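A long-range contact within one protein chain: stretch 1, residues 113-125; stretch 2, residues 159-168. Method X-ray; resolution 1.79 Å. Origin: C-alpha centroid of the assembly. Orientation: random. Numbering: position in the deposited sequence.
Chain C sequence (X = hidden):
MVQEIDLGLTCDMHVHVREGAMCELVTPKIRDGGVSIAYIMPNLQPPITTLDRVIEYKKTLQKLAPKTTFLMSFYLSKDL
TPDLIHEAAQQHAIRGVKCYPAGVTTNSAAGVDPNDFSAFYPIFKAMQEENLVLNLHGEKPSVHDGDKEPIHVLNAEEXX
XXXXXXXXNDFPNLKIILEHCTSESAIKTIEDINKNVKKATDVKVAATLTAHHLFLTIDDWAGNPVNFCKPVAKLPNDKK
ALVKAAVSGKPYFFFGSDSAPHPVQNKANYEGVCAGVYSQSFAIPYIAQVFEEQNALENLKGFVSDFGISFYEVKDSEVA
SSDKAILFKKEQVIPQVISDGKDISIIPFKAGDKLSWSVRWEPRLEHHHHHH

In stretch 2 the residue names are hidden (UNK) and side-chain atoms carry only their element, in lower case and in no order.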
# COMPACT_ATOMS: atom_id res chain seq x y z
N ASP C 113 4.09 13.18 -20.36
CA ASP C 113 3.05 12.19 -20.61
C ASP C 113 3.66 11.07 -21.43
O ASP C 113 3.92 11.27 -22.63
CB ASP C 113 1.87 12.82 -21.35
CG ASP C 113 0.82 11.81 -21.78
OD1 ASP C 113 0.86 10.64 -21.32
OD2 ASP C 113 -0.08 12.19 -22.57
N PRO C 114 3.92 9.89 -20.86
CA PRO C 114 4.58 8.82 -21.63
C PRO C 114 3.70 8.20 -22.70
O PRO C 114 4.15 7.27 -23.38
CB PRO C 114 4.93 7.78 -20.55
CG PRO C 114 3.92 8.01 -19.47
CD PRO C 114 3.63 9.48 -19.47
N ASN C 115 2.47 8.68 -22.87
CA ASN C 115 1.64 8.20 -23.98
C ASN C 115 1.93 8.95 -25.27
O ASN C 115 1.63 8.43 -26.35
CB ASN C 115 0.15 8.34 -23.65
CG ASN C 115 -0.31 7.35 -22.61
OD1 ASN C 115 0.16 6.21 -22.57
ND2 ASN C 115 -1.22 7.78 -21.76
N ASP C 116 2.51 10.15 -25.17
CA ASP C 116 2.92 10.95 -26.32
C ASP C 116 4.34 11.47 -26.03
O ASP C 116 4.52 12.58 -25.53
CB ASP C 116 1.93 12.08 -26.59
CG ASP C 116 2.04 12.63 -28.00
OD1 ASP C 116 3.18 12.91 -28.44
OD2 ASP C 116 0.99 12.79 -28.67
N PHE C 117 5.33 10.63 -26.32
CA PHE C 117 6.75 10.98 -26.26
C PHE C 117 7.22 11.68 -27.52
O PHE C 117 8.38 12.11 -27.57
CB PHE C 117 7.60 9.72 -26.07
CG PHE C 117 7.87 9.36 -24.63
CD1 PHE C 117 8.46 10.26 -23.76
CD2 PHE C 117 7.58 8.08 -24.17
CE1 PHE C 117 8.73 9.90 -22.44
CE2 PHE C 117 7.85 7.72 -22.87
CZ PHE C 117 8.42 8.63 -22.00
N SER C 118 6.36 11.79 -28.54
CA SER C 118 6.80 12.28 -29.84
C SER C 118 7.33 13.70 -29.77
O SER C 118 8.25 14.06 -30.52
CB SER C 118 5.64 12.21 -30.84
OG SER C 118 4.73 13.27 -30.60
N ALA C 119 6.78 14.53 -28.88
CA ALA C 119 7.23 15.91 -28.76
C ALA C 119 8.67 16.02 -28.28
O ALA C 119 9.30 17.06 -28.45
CB ALA C 119 6.33 16.69 -27.80
N PHE C 120 9.21 14.96 -27.65
CA PHE C 120 10.59 14.97 -27.20
C PHE C 120 11.53 14.24 -28.15
O PHE C 120 12.71 14.12 -27.85
CB PHE C 120 10.67 14.37 -25.78
CG PHE C 120 9.94 15.19 -24.76
CD1 PHE C 120 10.56 16.25 -24.13
CD2 PHE C 120 8.60 14.94 -24.49
CE1 PHE C 120 9.88 17.03 -23.22
CE2 PHE C 120 7.91 15.73 -23.58
CZ PHE C 120 8.55 16.77 -22.94
N TYR C 121 11.04 13.77 -29.29
CA TYR C 121 11.92 13.06 -30.22
C TYR C 121 13.11 13.92 -30.68
O TYR C 121 14.21 13.36 -30.82
CB TYR C 121 11.11 12.53 -31.41
CG TYR C 121 10.64 11.10 -31.18
CD1 TYR C 121 10.17 10.69 -29.94
CD2 TYR C 121 10.70 10.15 -32.20
CE1 TYR C 121 9.76 9.38 -29.72
CE2 TYR C 121 10.29 8.84 -31.99
CZ TYR C 121 9.82 8.46 -30.74
OH TYR C 121 9.41 7.16 -30.52
N PRO C 122 12.98 15.23 -30.90
CA PRO C 122 14.19 16.03 -31.17
C PRO C 122 15.21 15.98 -30.04
O PRO C 122 16.42 15.98 -30.30
CB PRO C 122 13.63 17.44 -31.38
CG PRO C 122 12.27 17.20 -31.93
CD PRO C 122 11.75 16.01 -31.15
N ILE C 123 14.76 15.94 -28.78
CA ILE C 123 15.68 15.78 -27.66
C ILE C 123 16.39 14.43 -27.75
O ILE C 123 17.62 14.35 -27.62
CB ILE C 123 14.94 15.92 -26.32
CG1 ILE C 123 14.21 17.27 -26.22
CG2 ILE C 123 15.92 15.71 -25.14
CD1 ILE C 123 15.13 18.46 -26.19
N PHE C 124 15.63 13.35 -27.94
CA PHE C 124 16.24 12.02 -27.99
C PHE C 124 17.21 11.89 -29.15
O PHE C 124 18.24 11.20 -29.03
CB PHE C 124 15.15 10.94 -28.09
CG PHE C 124 14.16 10.97 -26.96
CD1 PHE C 124 14.52 11.45 -25.71
CD2 PHE C 124 12.87 10.51 -27.15
CE1 PHE C 124 13.61 11.46 -24.66
CE2 PHE C 124 11.93 10.54 -26.09
CZ PHE C 124 12.31 11.01 -24.86
N LYS C 125 16.92 12.53 -30.28
CA LYS C 125 17.87 12.51 -31.39
C LYS C 125 19.17 13.18 -31.00
O LYS C 125 20.26 12.67 -31.30
CB LYS C 125 17.25 13.19 -32.62
CG LYS C 125 17.96 12.91 -33.97
CD LYS C 125 18.44 11.45 -34.13
CE LYS C 125 17.33 10.40 -34.09
NZ LYS C 125 16.33 10.44 -35.20
N UNK C 159 2.50 -1.53 -17.78
CA UNK C 159 1.84 -0.72 -18.81
C UNK C 159 2.82 0.16 -19.58
O UNK C 159 2.53 0.53 -20.72
c UNK C 159 0.75 0.15 -18.18
N UNK C 160 3.96 0.50 -18.98
CA UNK C 160 4.97 1.32 -19.62
C UNK C 160 5.83 0.55 -20.60
O UNK C 160 6.48 1.17 -21.46
c UNK C 160 5.87 1.94 -18.54
c UNK C 160 8.16 2.49 -19.44
c UNK C 160 6.57 4.27 -19.20
c UNK C 160 7.50 5.17 -19.68
c UNK C 160 6.88 2.92 -19.07
c UNK C 160 8.76 4.74 -20.04
c UNK C 160 9.09 3.39 -19.93
N UNK C 161 5.88 -0.78 -20.49
CA UNK C 161 6.85 -1.54 -21.27
C UNK C 161 6.70 -1.36 -22.79
O UNK C 161 7.74 -1.27 -23.47
c UNK C 161 7.04 -4.81 -19.12
c UNK C 161 7.21 -3.32 -19.44
c UNK C 161 6.77 -3.02 -20.88
c UNK C 161 8.66 -2.89 -19.23
N UNK C 162 5.50 -1.27 -23.37
CA UNK C 162 5.43 -0.92 -24.81
C UNK C 162 6.13 0.39 -25.15
O UNK C 162 6.78 0.49 -26.20
c UNK C 162 3.32 -1.76 -24.07
c UNK C 162 3.93 -0.85 -25.08
c UNK C 162 4.17 -1.62 -22.83
N UNK C 163 6.01 1.41 -24.28
CA UNK C 163 6.69 2.67 -24.53
C UNK C 163 8.20 2.49 -24.57
O UNK C 163 8.88 3.06 -25.43
c UNK C 163 6.31 3.71 -23.47
N UNK C 164 8.75 1.70 -23.64
CA UNK C 164 10.18 1.40 -23.65
C UNK C 164 10.59 0.76 -24.97
O UNK C 164 11.60 1.14 -25.57
c UNK C 164 12.16 -1.04 -21.29
c UNK C 164 12.95 1.14 -22.34
c UNK C 164 10.53 0.47 -22.49
c UNK C 164 11.96 -0.04 -22.44
N UNK C 165 9.82 -0.23 -25.43
CA UNK C 165 10.21 -0.94 -26.64
C UNK C 165 10.15 -0.01 -27.85
O UNK C 165 11.03 -0.06 -28.72
n UNK C 165 7.22 -6.23 -25.24
c UNK C 165 8.71 -4.50 -26.21
c UNK C 165 9.31 -2.16 -26.85
c UNK C 165 8.19 -5.14 -24.93
c UNK C 165 9.64 -3.33 -25.93
N UNK C 166 9.15 0.87 -27.91
CA UNK C 166 9.06 1.80 -29.03
C UNK C 166 10.22 2.78 -29.04
O UNK C 166 10.77 3.10 -30.10
c UNK C 166 6.17 4.12 -30.20
c UNK C 166 7.54 3.49 -30.18
n UNK C 166 6.72 4.60 -32.59
c UNK C 166 6.01 5.09 -31.37
c UNK C 166 7.73 2.55 -28.99
N UNK C 167 10.62 3.28 -27.86
CA UNK C 167 11.77 4.20 -27.81
C UNK C 167 13.04 3.50 -28.25
O UNK C 167 13.86 4.08 -28.98
c UNK C 167 10.84 7.04 -26.74
c UNK C 167 11.94 4.77 -26.40
c UNK C 167 11.16 6.11 -24.42
c UNK C 167 10.89 5.76 -25.89
N UNK C 168 13.24 2.25 -27.82
CA UNK C 168 14.42 1.49 -28.20
C UNK C 168 14.44 1.22 -29.71
O UNK C 168 15.48 1.34 -30.36
n UNK C 168 16.76 -2.49 -28.44
c UNK C 168 14.47 0.20 -27.40
c UNK C 168 17.57 -1.45 -28.33
c UNK C 168 15.48 -2.08 -28.13
n UNK C 168 16.86 -0.40 -27.96
c UNK C 168 15.54 -0.76 -27.83

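Position 159 carries one side-chain carbon and nothing beyond it. A lone CB is the signature of alanine, and Ala159 CB comes no nearer to stretch 1 than 7.5 Å, at Asn115 OD1, so no contact assists the assignment.

Position 160 has seven carbons: a CB followed by a closed six-membered ring with no heteroatom attached. The ring reaches Pro114 and Phe117. This is phenylalanine, the absent hydroxyl excluding tyrosine. The CA-to-CB bond of Phe160 points sideways, but chi1 near 180° (t) brings the ring closer: its CE1 lies 3.8 Å from Pro114 CB, which sits at the ring edge, and 4.1 Å from Phe117 CE2.

At position 161 four carbons fork at the second, the pattern of leucine. Leu161 is buried yet out of reach of stretch 1, so its packing must be satisfied elsewhere in the structure.

Position 162 shows three carbons that close a ring onto the backbone N, which only proline does. That nitrogen has no hydrogen to donate, and the helix is kinked here, the N atoms of 162 and 163 lacking bonds to the turn before. Pro162 is exposed and makes no contact with stretch 1.

A single side-chain carbon at position 163 points toward stretch 1, 4.2 Å from Pro114 O and 4.3 Å from Phe117 CE2. The residue is alanine. Ala163 and Pro114 form the nearest CA pair across the stretches, CA to CA 7.1 Å, and Ala163 CB meets the Phe117 ring at the edge.

Position 164 repeats the four-carbon fork at the second atom. It is leucine, and the CA-to-CB bond of Leu164 points away from stretch 1, in keeping with the absence of contact.

Position 165 is an unbranched run of four carbons ending in nitrogen, hence lysine. Lys165 is exposed, and its side chain is out of reach of the other stretch.

The same chain, four carbons in a row and a terminal nitrogen, appears at position 166, but here the CA-to-CB bond points toward stretch 1, and the chain approaches Tyr121. It is again lysine; the CE of Lys166 lies 4.1 Å from Tyr121 OH, a contact through carbon, made by an exposed residue.

Position 167 has four carbons forked at the second, lying among three aromatic rings. Leucine fits. Leu167 CD1 lies over one face of Phe117, 4.0 Å from CE2, and CD2, also near that ring, approaches Tyr121 CE1 at 3.9 Å and Phe124 CE2 at 3.7 Å.

Position 168 has one carbon followed by a five-membered ring of three carbons and two nitrogens, an imidazole. His168 is out of reach of stretch 1.

The contact therefore rests on apolar packing, with no hydrogen bond across it. Phe160, Ala163 and Leu167 meet the loop and helix of stretch 1, with Phe117 touching all three and Leu167 covered most extensively, by 77 Å². The axes of helices 121-125 and 159-168 come no closer than 13.1 Å, at 54°, and between them Tyr121, Phe124 and Leu167 make side-chain contact; Pro114 and Phe117 pack from before helix 121-125. In total, 309 Å² is buried.

Stretch 2, residues 159-168: AFLPALKKLH
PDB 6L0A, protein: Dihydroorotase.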